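Local structure of DNA helicase uvsW (Enterobacteria phage T4, 1RIF) at residues 94-97 / 98-101; 220-223 / 224-228; 236-239 / 240-243. The protein couples ATP hydrolysis to 3'-5' unwinding of duplex DNA, drives branch migration of Holliday junctions, and acts in recombination-dependent repair and reorganisation of stalled replication forks. The protein carries 1 engineered substitution. One frame throughout, in Å; residues are numbered along the deposited sequence.

This chain is the N-terminal part of the UvsW helicase: a small N-terminal domain followed by the ATP-binding, RecA-like helicase domain with its parallel sheet. Contact 1 comes first and lies within helix 93-101, which packs on helix 116-128. Contact 2 is the turn that leads from helix 212-215 into strand 226-232 of that sheet. Contact 3 follows beyond the predicted DEAH box, where the chain enters helix 239-245. Each contact is local, closing a single turn or so of chain, and the three follow in series without nesting or crossing. The centres of contacts 2 and 3 are about 17 Å apart, and contact 1 lies farther off.

Contact 1: 94-97 / 98-101; sequences KDFD and EWLS
Phe96 carries the contact, meeting both Trp99 and Leu100 one turn further along the alpha-helix 93-101. Its CG lies anti to the backbone N (chi1 174°), which sets the ring beside the carbonyl carbon, where Leu100 and Trp99 can reach it. Leu100 CG sits over one face, 4.1 Å from the ring centroid. This is a CH-pi contact, offset toward the rim. The CD1 branch reaches farther across and touches Phe96 CE2 at 3.4 Å. Leu100 can do this because its CG is turned beside the backbone N and its chain is extended at chi2 (177°).

Trp99 has nearly the same first torsion as Phe96. Its six-membered ring lies nearly parallel to the Phe96 ring but slid along it, with little overlap. Trp99 CE3 approaches Phe96 CE1 obliquely at 3.8 Å. The indole NE1 bonds to Glu154 of helix 141-155.

Phe96 and Leu100 face helix 116-128, where Phe96 rests on Val122, Phe123 and Leu126, and Leu100 touches Lys119. The contact thus packs helix 93-101 on helix 116-128.

Asp95 and Glu98 lie side by side and point the same way, their carboxylate planes 73° apart. Their OD1 and OE1 atoms come within 3.2 Å with no bond between them. Lys94 NZ, 4.6 Å from Glu98 OE2 and not in contact with it, may ease the repulsion. Asp97 OD1 makes a salt bridge to Arg93.

Four backbone bonds in the usual i to i+4 pattern hold the turn, among them Leu100 N to Phe96 O at 2.9 Å. Farther along, the Ser101 hydroxyl turns back, and OG donates to Glu98 O at 2.7 Å.

Contact 2: 220-223 / 224-228; sequences KEWF and SQFGM
Trp222 and Phe226 meet edge to face where a short 3-10 turn runs into strand 226-232. The edge of Phe226 points at the face of the Trp222 six-membered ring, with planes 65° apart and Phe226 CE1 3.7 Å from Trp222 CZ3. One terminal atom of the Gln225 amide lies over the same face, toward the five-membered ring, and the amide plane is nearly perpendicular to the indole. The modelled orientation of that amide is doubtful.

Backbone bonds in i to i+3 steps run through the turn. Phe223 N donates to Lys220 O at 3.3 Å. Ser224 N donates to Glu221 O at 3.1 Å. The next bond, Phe226 N to Phe223 O, is weak at 3.4 Å. A water supplements it, donating to Phe223 O at 2.6 Å and to Phe226 O at 3.0 Å. Phe223 O therefore has two partners where the turn gives way to the strand.

Ser224 is gripped from outside the turn. Its OG bonds to Asn250 OD1 and its O accepts from Asn251 ND2. The hydroxyl and the carbonyl thus both tie the turn to the loop before strand 254-258.

Trp222 and Phe226 both rest on Val208 of strand 207-210, and Phe223 packs on Leu249. Gln225 and Gly227 bond to the backbone of Lys159, and Gly227 also bonds to that of Phe254, so the turn delivers strand 226-232 into the parallel sheet between strands 159-163 and 254-258.

Contact 3: 236-239 / 240-243; sequences LATG and KSIS
Thr238 faces Ser241 across the first turn of helix 239-245 and serves as its N-cap. Its OG1 lies between the backbone N and the carbonyl carbon (chi1 68°), which turns the hydroxyl back over the start of the helix. There it accepts from Ser241 N at 3.2 Å. The helix follows the predicted DEAH box, Asp232 to His235, by only a few residues.

Ser241 points its own hydroxyl back toward Thr238. It does not reach the Thr238 backbone N directly. Water 2 fills that place, accepting from Thr238 N at 2.9 Å and lying 2.8 Å from Ser241 OG, to which it is also bonded. A water thus bridges the two where a capping box would have a direct bond.

Ile242 lies on another side of the turn. Its CG1 branch passes 3.3 Å from Thr238 O and points toward Ala237, whose CB is a loose 4.5 Å from CG1. Ile242 N bonds to the same Thr238 carbonyl at 3.1 Å.

Ile242 also touches Tyr272 and Met275 of helix 269-276, and the Tyr272 hydroxyl bonds to Ala237 O. Trp212 packs against Ala237 and Ser241. The helix start therefore packs on helices 212-215 and 269-276.

Ser243 folds back onto the helix. Both of its donors end on Gly239 O, OG at 2.6 Å and N at 2.9 Å.

The cap bond satisfies Ser241 N, while Ile242 N and Ser243 N begin the i to i+4 series. The doubly gripped Gly239 carbonyl is probably polarised by its two donors, and the hydroxyl of Ser243 is fixed in rotation by that bond.

Contact 1: 94-97 / 98-101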
loop_
_atom_site.group_PDB
_atom_site.type_symbol
_atom_site.label_atom_id
_atom_site.label_comp_id
_atom_site.label_asym_id
_atom_site.label_seq_id
_atom_site.Cartn_x
_atom_site.Cartn_y
_atom_site.Cartn_z
ATOM N N LYS A 94 1.834 20.995 -12.584
ATOM C CA LYS A 94 1.690 21.484 -13.952
ATOM C C LYS A 94 1.772 20.340 -14.956
ATOM O O LYS A 94 0.945 20.236 -15.867
ATOM C CB LYS A 94 2.788 22.495 -14.273
ATOM C CG LYS A 94 2.606 23.206 -15.601
ATOM C CD LYS A 94 1.476 24.234 -15.515
ATOM C CE LYS A 94 1.277 25.007 -16.830
ATOM N NZ LYS A 94 2.446 25.854 -17.241
ATOM N N ASP A 95 2.773 19.482 -14.797
ATOM C CA ASP A 95 2.924 18.372 -15.723
ATOM C C ASP A 95 1.888 17.289 -15.465
ATOM O O ASP A 95 1.525 16.536 -16.376
ATOM C CB ASP A 95 4.342 17.806 -15.662
ATOM C CG ASP A 95 5.374 18.773 -16.230
ATOM O OD1 ASP A 95 5.120 19.363 -17.305
ATOM O OD2 ASP A 95 6.442 18.944 -15.607
ATOM N N PHE A 96 1.401 17.215 -14.230
ATOM C CA PHE A 96 0.384 16.230 -13.909
ATOM C C PHE A 96 -0.875 16.615 -14.660
ATOM O O PHE A 96 -1.504 15.780 -15.304
ATOM C CB PHE A 96 0.078 16.214 -12.410
ATOM C CG PHE A 96 -1.067 15.312 -12.038
ATOM C CD1 PHE A 96 -0.991 13.943 -12.253
ATOM C CD2 PHE A 96 -2.220 15.833 -11.469
ATOM C CE1 PHE A 96 -2.047 13.101 -11.905
ATOM C CE2 PHE A 96 -3.280 14.998 -11.117
ATOM C CZ PHE A 96 -3.190 13.628 -11.336
ATOM N N ASP A 97 -1.246 17.888 -14.578
ATOM C CA ASP A 97 -2.446 18.342 -15.259
ATOM C C ASP A 97 -2.308 18.167 -16.761
ATOM O O ASP A 97 -3.281 17.817 -17.433
ATOM C CB ASP A 97 -2.759 19.790 -14.893
ATOM C CG ASP A 97 -3.156 19.946 -13.433
ATOM O OD1 ASP A 97 -3.860 19.058 -12.891
ATOM O OD2 ASP A 97 -2.772 20.968 -12.830
ATOM N N GLU A 98 -1.103 18.397 -17.283
ATOM C CA GLU A 98 -0.835 18.213 -18.710
ATOM C C GLU A 98 -1.088 16.743 -19.062
ATOM O O GLU A 98 -1.743 16.431 -20.059
ATOM C CB GLU A 98 0.618 18.563 -19.024
ATOM C CG GLU A 98 0.796 19.796 -19.891
ATOM C CD GLU A 98 2.124 20.510 -19.610
ATOM O OE1 GLU A 98 3.197 19.870 -19.750
ATOM O OE2 GLU A 98 2.090 21.712 -19.244
ATOM N N TRP A 99 -0.560 15.846 -18.233
ATOM C CA TRP A 99 -0.736 14.415 -18.437
ATOM C C TRP A 99 -2.222 14.049 -18.427
ATOM O O TRP A 99 -2.686 13.284 -19.273
ATOM C CB TRP A 99 -0.009 13.641 -17.341
ATOM C CG TRP A 99 -0.232 12.156 -17.388
ATOM C CD1 TRP A 99 0.305 11.270 -18.274
ATOM C CD2 TRP A 99 -1.060 11.391 -16.504
ATOM N NE1 TRP A 99 -0.137 9.993 -17.998
ATOM C CE2 TRP A 99 -0.977 10.040 -16.916
ATOM C CE3 TRP A 99 -1.870 11.715 -15.400
ATOM C CZ2 TRP A 99 -1.671 9.012 -16.264
ATOM C CZ3 TRP A 99 -2.560 10.691 -14.755
ATOM C CH2 TRP A 99 -2.455 9.357 -15.189
ATOM N N LEU A 100 -2.965 14.602 -17.472
ATOM C CA LEU A 100 -4.395 14.328 -17.361
ATOM C C LEU A 100 -5.199 14.795 -18.569
ATOM O O LEU A 100 -6.188 14.169 -18.943
ATOM C CB LEU A 100 -4.978 15.001 -16.117
ATOM C CG LEU A 100 -4.821 14.350 -14.741
ATOM C CD1 LEU A 100 -5.440 15.273 -13.700
ATOM C CD2 LEU A 100 -5.491 12.967 -14.724
ATOM N N SER A 101 -4.785 15.902 -19.173
ATOM C CA SER A 101 -5.514 16.443 -20.309
ATOM C C SER A 101 -5.340 15.648 -21.595
ATOM O O SER A 101 -6.073 15.870 -22.548
ATOM C CB SER A 101 -5.130 17.908 -20.542
ATOM O OG SER A 101 -3.762 18.025 -20.882
#

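Contact 2: 220-223 / 224-228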
loop_
_atom_site.group_PDB
_atom_site.type_symbol
_atom_site.label_atom_id
_atom_site.label_comp_id
_atom_site.label_asym_id
_atom_site.label_seq_id
_atom_site.Cartn_x
_atom_site.Cartn_y
_atom_site.Cartn_z
ATOM N N LYS A 220 6.093 -15.805 -1.558
ATOM C CA LYS A 220 6.713 -14.534 -1.225
ATOM C C LYS A 220 7.355 -13.915 -2.464
ATOM O O LYS A 220 7.237 -12.712 -2.702
ATOM C CB LYS A 220 7.776 -14.729 -0.139
ATOM C CG LYS A 220 7.227 -14.958 1.298
ATOM C CD LYS A 220 6.418 -16.261 1.456
ATOM C CE LYS A 220 7.272 -17.531 1.240
ATOM N NZ LYS A 220 6.463 -18.576 0.568
ATOM N N GLU A 221 8.024 -14.748 -3.254
ATOM C CA GLU A 221 8.697 -14.297 -4.467
ATOM C C GLU A 221 7.742 -13.746 -5.538
ATOM O O GLU A 221 8.137 -12.928 -6.371
ATOM C CB GLU A 221 9.538 -15.442 -5.038
ATOM C CG GLU A 221 8.853 -16.798 -4.978
ATOM C CD GLU A 221 9.373 -17.684 -3.844
ATOM O OE1 GLU A 221 9.541 -17.177 -2.706
ATOM O OE2 GLU A 221 9.600 -18.895 -4.101
ATOM N N TRP A 222 6.488 -14.187 -5.506
ATOM C CA TRP A 222 5.485 -13.736 -6.465
ATOM C C TRP A 222 5.263 -12.223 -6.402
ATOM O O TRP A 222 4.922 -11.593 -7.408
ATOM C CB TRP A 222 4.157 -14.447 -6.202
ATOM C CG TRP A 222 3.044 -14.067 -7.147
ATOM C CD1 TRP A 222 2.867 -14.514 -8.423
ATOM C CD2 TRP A 222 1.928 -13.200 -6.867
ATOM N NE1 TRP A 222 1.707 -13.991 -8.954
ATOM C CE2 TRP A 222 1.111 -13.184 -8.020
ATOM C CE3 TRP A 222 1.538 -12.442 -5.752
ATOM C CZ2 TRP A 222 -0.078 -12.439 -8.091
ATOM C CZ3 TRP A 222 0.350 -11.699 -5.825
ATOM C CH2 TRP A 222 -0.438 -11.708 -6.986
ATOM N N PHE A 223 5.465 -11.643 -5.221
ATOM C CA PHE A 223 5.256 -10.211 -5.024
ATOM C C PHE A 223 6.374 -9.301 -5.526
ATOM O O PHE A 223 6.204 -8.082 -5.560
ATOM C CB PHE A 223 4.997 -9.918 -3.540
ATOM C CG PHE A 223 3.766 -10.593 -2.996
ATOM C CD1 PHE A 223 3.813 -11.915 -2.554
ATOM C CD2 PHE A 223 2.549 -9.920 -2.967
ATOM C CE1 PHE A 223 2.666 -12.559 -2.093
ATOM C CE2 PHE A 223 1.391 -10.557 -2.506
ATOM C CZ PHE A 223 1.450 -11.879 -2.068
ATOM N N SER A 224 7.508 -9.875 -5.923
ATOM C CA SER A 224 8.636 -9.062 -6.398
ATOM C C SER A 224 8.347 -8.354 -7.723
ATOM O O SER A 224 8.952 -7.331 -8.032
ATOM C CB SER A 224 9.886 -9.931 -6.554
ATOM O OG SER A 224 10.223 -10.560 -5.328
ATOM N N GLN A 225 7.410 -8.902 -8.491
ATOM C CA GLN A 225 7.040 -8.351 -9.791
ATOM C C GLN A 225 6.214 -7.077 -9.749
ATOM O O GLN A 225 6.028 -6.440 -10.780
ATOM C CB GLN A 225 6.269 -9.395 -10.596
ATOM C CG GLN A 225 5.036 -9.930 -9.892
ATOM C CD GLN A 225 4.371 -11.048 -10.672
ATOM O OE1 GLN A 225 3.783 -11.965 -10.093
ATOM N NE2 GLN A 225 4.450 -10.970 -11.995
ATOM N N PHE A 226 5.735 -6.689 -8.571
ATOM C CA PHE A 226 4.903 -5.495 -8.482
ATOM C C PHE A 226 5.600 -4.194 -8.125
ATOM O O PHE A 226 6.395 -4.141 -7.188
ATOM C CB PHE A 226 3.742 -5.751 -7.519
ATOM C CG PHE A 226 2.860 -6.883 -7.949
ATOM C CD1 PHE A 226 2.981 -8.143 -7.363
ATOM C CD2 PHE A 226 1.957 -6.714 -8.995
ATOM C CE1 PHE A 226 2.217 -9.216 -7.818
ATOM C CE2 PHE A 226 1.189 -7.784 -9.459
ATOM C CZ PHE A 226 1.319 -9.037 -8.871
ATOM N N GLY A 227 5.302 -3.150 -8.899
ATOM C CA GLY A 227 5.880 -1.843 -8.651
ATOM C C GLY A 227 4.877 -0.948 -7.937
ATOM O O GLY A 227 5.241 0.031 -7.279
ATOM N N MET A 228 3.602 -1.288 -8.083
ATOM C CA MET A 228 2.526 -0.542 -7.452
ATOM C C MET A 228 1.476 -1.515 -6.942
ATOM O O MET A 228 1.207 -2.529 -7.571
ATOM C CB MET A 228 1.884 0.428 -8.446
ATOM C CG MET A 228 0.707 1.208 -7.875
ATOM S SD MET A 228 -0.101 2.294 -9.087
ATOM C CE MET A 228 1.037 3.695 -9.092
HETATM O O HOH W 1 7.439 -5.883 -4.917
#

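Contact 3: 236-239 / 240-243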
loop_
_atom_site.group_PDB
_atom_site.type_symbol
_atom_site.label_atom_id
_atom_site.label_comp_id
_atom_site.label_asym_id
_atom_site.label_seq_id
_atom_site.Cartn_x
_atom_site.Cartn_y
_atom_site.Cartn_z
ATOM N N LEU A 236 -10.565 -3.178 5.882
ATOM C CA LEU A 236 -11.082 -4.531 6.023
ATOM C C LEU A 236 -9.936 -5.536 6.036
ATOM O O LEU A 236 -10.130 -6.719 6.309
ATOM C CB LEU A 236 -12.043 -4.839 4.880
ATOM C CG LEU A 236 -13.254 -3.906 4.807
ATOM C CD1 LEU A 236 -14.009 -4.155 3.515
ATOM C CD2 LEU A 236 -14.149 -4.120 6.020
ATOM N N ALA A 237 -8.736 -5.058 5.734
ATOM C CA ALA A 237 -7.562 -5.921 5.722
ATOM C C ALA A 237 -7.175 -6.263 7.158
ATOM O O ALA A 237 -7.317 -5.433 8.054
ATOM C CB ALA A 237 -6.410 -5.218 5.027
ATOM N N THR A 238 -6.695 -7.485 7.378
ATOM C CA THR A 238 -6.272 -7.903 8.717
ATOM C C THR A 238 -4.755 -7.778 8.865
ATOM O O THR A 238 -4.018 -7.726 7.874
ATOM C CB THR A 238 -6.670 -9.358 9.026
ATOM O OG1 THR A 238 -5.922 -10.247 8.189
ATOM C CG2 THR A 238 -8.160 -9.567 8.784
ATOM N N GLY A 239 -4.302 -7.731 10.114
ATOM C CA GLY A 239 -2.885 -7.601 10.389
ATOM C C GLY A 239 -2.139 -8.829 9.947
ATOM O O GLY A 239 -0.960 -8.765 9.610
ATOM N N LYS A 240 -2.838 -9.954 9.952
ATOM C CA LYS A 240 -2.253 -11.217 9.540
ATOM C C LYS A 240 -1.955 -11.181 8.044
ATOM O O LYS A 240 -0.879 -11.595 7.604
ATOM C CB LYS A 240 -3.207 -12.364 9.867
ATOM C CG LYS A 240 -2.628 -13.742 9.590
ATOM C CD LYS A 240 -3.552 -14.850 10.082
ATOM C CE LYS A 240 -3.545 -14.941 11.618
ATOM N NZ LYS A 240 -3.964 -13.682 12.339
ATOM N N SER A 241 -2.911 -10.678 7.265
ATOM C CA SER A 241 -2.743 -10.569 5.822
ATOM C C SER A 241 -1.575 -9.635 5.514
ATOM O O SER A 241 -0.654 -9.991 4.780
ATOM C CB SER A 241 -4.021 -10.020 5.175
ATOM O OG SER A 241 -5.046 -10.995 5.157
ATOM N N ILE A 242 -1.624 -8.438 6.087
ATOM C CA ILE A 242 -0.584 -7.439 5.884
ATOM C C ILE A 242 0.791 -7.989 6.209
ATOM O O ILE A 242 1.681 -7.986 5.360
ATOM C CB ILE A 242 -0.839 -6.187 6.760
ATOM C CG1 ILE A 242 -2.131 -5.493 6.302
ATOM C CG2 ILE A 242 0.362 -5.248 6.695
ATOM C CD1 ILE A 242 -2.576 -4.346 7.192
ATOM N N SER A 243 0.972 -8.471 7.433
ATOM C CA SER A 243 2.272 -8.993 7.813
ATOM C C SER A 243 2.651 -10.207 6.977
ATOM O O SER A 243 3.826 -10.561 6.880
ATOM C CB SER A 243 2.311 -9.326 9.316
ATOM O OG SER A 243 1.259 -10.182 9.701
HETATM O O HOH W 2 -7.149 -9.133 5.045
#